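Local structure of DUF1214 domain-containing protein (Burkholderia cenocepacia, 6ANS) at residues T138-Y143 and K148-G153. The protein is of unknown function, belongs to the DUF1214 family and binds a sodium ion in the crystal. Numbering follows the deposited sequence.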
loop_
_atom_site.group_PDB
_atom_site.type_symbol
_atom_site.label_atom_id
_atom_site.label_comp_id
_atom_site.label_asym_id
_atom_site.label_seq_id
_atom_site.Cartn_x
_atom_site.Cartn_y
_atom_site.Cartn_z
ATOM N N THR A 138 -10.571 -16.508 11.502
ATOM C CA THR A 138 -10.401 -15.482 12.518
ATOM C C THR A 138 -9.237 -15.871 13.418
ATOM O O THR A 138 -8.980 -17.052 13.643
ATOM C CB THR A 138 -11.687 -15.232 13.315
ATOM O OG1 THR A 138 -12.070 -16.404 14.031
ATOM C CG2 THR A 138 -12.818 -14.809 12.361
ATOM N N GLN A 139 -8.471 -14.871 13.844
ATOM C CA GLN A 139 -7.218 -15.100 14.544
ATOM C C GLN A 139 -7.152 -14.200 15.771
ATOM O O GLN A 139 -7.861 -13.195 15.874
ATOM C CB GLN A 139 -5.991 -14.838 13.637
ATOM C CG GLN A 139 -6.145 -15.232 12.156
ATOM C CD GLN A 139 -6.188 -16.757 11.922
ATOM O OE1 GLN A 139 -6.883 -17.228 11.023
ATOM N NE2 GLN A 139 -5.447 -17.521 12.731
ATOM N N LYS A 140 -6.279 -14.562 16.705
ATOM C CA LYS A 140 -6.069 -13.747 17.887
ATOM C C LYS A 140 -4.573 -13.552 18.082
ATOM O O LYS A 140 -3.767 -14.073 17.308
ATOM C CB LYS A 140 -6.724 -14.386 19.123
ATOM C CG LYS A 140 -6.111 -15.704 19.528
ATOM C CD LYS A 140 -6.900 -16.302 20.707
ATOM C CE LYS A 140 -6.345 -17.647 21.137
ATOM N NZ LYS A 140 -7.097 -18.172 22.321
ATOM N N GLY A 141 -4.204 -12.818 19.142
ATOM C CA GLY A 141 -2.799 -12.543 19.405
ATOM C C GLY A 141 -2.197 -11.753 18.255
ATOM O O GLY A 141 -2.795 -10.808 17.734
ATOM N N GLY A 142 -1.016 -12.159 17.833
ATOM C CA GLY A 142 -0.326 -11.532 16.719
ATOM C C GLY A 142 1.163 -11.728 16.861
ATOM O O GLY A 142 1.690 -11.957 17.953
ATOM N N TYR A 143 1.865 -11.643 15.723
ATOM C CA TYR A 143 3.314 -11.822 15.766
ATOM C C TYR A 143 3.943 -10.818 16.717
ATOM O O TYR A 143 4.891 -11.149 17.431
ATOM C CB TYR A 143 3.944 -11.683 14.378
ATOM C CG TYR A 143 3.517 -12.711 13.363
ATOM C CD1 TYR A 143 2.938 -13.937 13.751
ATOM C CD2 TYR A 143 3.671 -12.454 12.003
ATOM C CE1 TYR A 143 2.531 -14.872 12.788
ATOM C CE2 TYR A 143 3.270 -13.382 11.038
ATOM C CZ TYR A 143 2.708 -14.579 11.430
ATOM O OH TYR A 143 2.337 -15.464 10.457
ATOM N N LYS A 148 2.521 -15.374 17.461
ATOM C CA LYS A 148 1.613 -16.385 16.957
ATOM C C LYS A 148 0.446 -15.696 16.276
ATOM O O LYS A 148 0.162 -14.530 16.531
ATOM C CB LYS A 148 1.074 -17.284 18.081
ATOM C CG LYS A 148 2.114 -18.121 18.797
ATOM C CD LYS A 148 2.578 -19.262 17.910
ATOM C CE LYS A 148 3.459 -20.249 18.669
ATOM N NZ LYS A 148 4.182 -21.137 17.712
HETATM N N MSE A 149 -0.259 -16.442 15.447
HETATM C CA MSE A 149 -1.576 -16.009 15.010
HETATM C C MSE A 149 -2.583 -17.136 15.182
HETATM O O MSE A 149 -3.118 -17.647 14.203
HETATM C CB MSE A 149 -1.565 -15.554 13.546
HETATM C CG MSE A 149 -0.957 -14.229 13.286
HETATM SE SE MSE A 149 -1.245 -13.804 11.381
HETATM C CE MSE A 149 -3.044 -13.140 11.445
ATOM N N LEU A 150 -2.848 -17.498 16.431
ATOM C CA LEU A 150 -3.704 -18.637 16.729
ATOM C C LEU A 150 -5.111 -18.425 16.181
ATOM O O LEU A 150 -5.676 -17.333 16.271
ATOM C CB LEU A 150 -3.745 -18.864 18.242
ATOM C CG LEU A 150 -2.396 -19.195 18.886
ATOM C CD1 LEU A 150 -2.495 -19.164 20.413
ATOM C CD2 LEU A 150 -1.935 -20.570 18.414
ATOM N N GLN A 151 -5.676 -19.489 15.621
ATOM C CA GLN A 151 -6.974 -19.409 14.970
ATOM C C GLN A 151 -8.104 -19.585 15.970
ATOM O O GLN A 151 -8.033 -20.430 16.861
ATOM C CB GLN A 151 -7.078 -20.475 13.873
ATOM C CG GLN A 151 -8.308 -20.360 13.012
ATOM C CD GLN A 151 -8.102 -20.972 11.647
ATOM O OE1 GLN A 151 -8.260 -22.188 11.465
ATOM N NE2 GLN A 151 -7.736 -20.138 10.674
ATOM N N THR A 152 -9.168 -18.808 15.794
ATOM C CA THR A 152 -10.353 -18.926 16.631
ATOM C C THR A 152 -11.602 -19.390 15.879
ATOM O O THR A 152 -12.560 -19.815 16.526
ATOM C CB THR A 152 -10.652 -17.585 17.324
ATOM O OG1 THR A 152 -10.705 -16.532 16.342
ATOM C CG2 THR A 152 -9.590 -17.271 18.365
ATOM N N GLY A 153 -11.613 -19.348 14.549
ATOM C CA GLY A 153 -12.753 -19.797 13.762
ATOM C C GLY A 153 -12.324 -19.978 12.323
ATOM O O GLY A 153 -11.261 -19.510 11.905
HETATM O O HOH W 1 -1.982 -15.858 18.579
#
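The carboxamide of Gln-139 reaches across to the 148-153 segment and uses both of its polar atoms. Its OE1 receives NE2 of Gln-151 at 3.1 Å, a nearly straight bond that lies in the carbonyl plane on a lone pair, with the two amide planes turned 54° apart. Its NE2 makes a bent, weak bond to Met-149 O (2.8 Å). A fold in the chain at chi2 (-70°) brings the amide back over the partner backbone, and both bonds are consistent with this orientation of the amide. Selenomethionine Met-149 bends at its end, setting methyl CE against Gln-139 CG (3.8 Å), while SE sits obliquely over the Tyr-143 ring, 4.5 Å from its centroid, in a Met-aromatic contact; Tyr-143 OH is held by Val-270 O. The segments form the end of a beta hairpin, strands 133-140 and 151-155 joined through the short helix 143-146, with 151-155 an outermost strand of a four-stranded antiparallel sheet. A beta bulge places Thr-152 as the extra residue between the pairs Thr-138 with Gly-153 and Gln-139 with Gln-151. Here the hydroxyls of Thr-138 and Thr-152 meet, OG1 to OG1, at 2.7 Å; Thr-138 OG1 is also bonded to Arg-183 O and Thr-152 OG1 to Thr-188 OG1. Lys-140 runs extended past Thr-152, Lys-140 CD 3.7 Å from Thr-152 CG2, toward a salt bridge with Glu-185. Beyond the Gln-139/Gln-151 pair, a water links Lys-140 O to Leu-150 N, 2.8 Å from each.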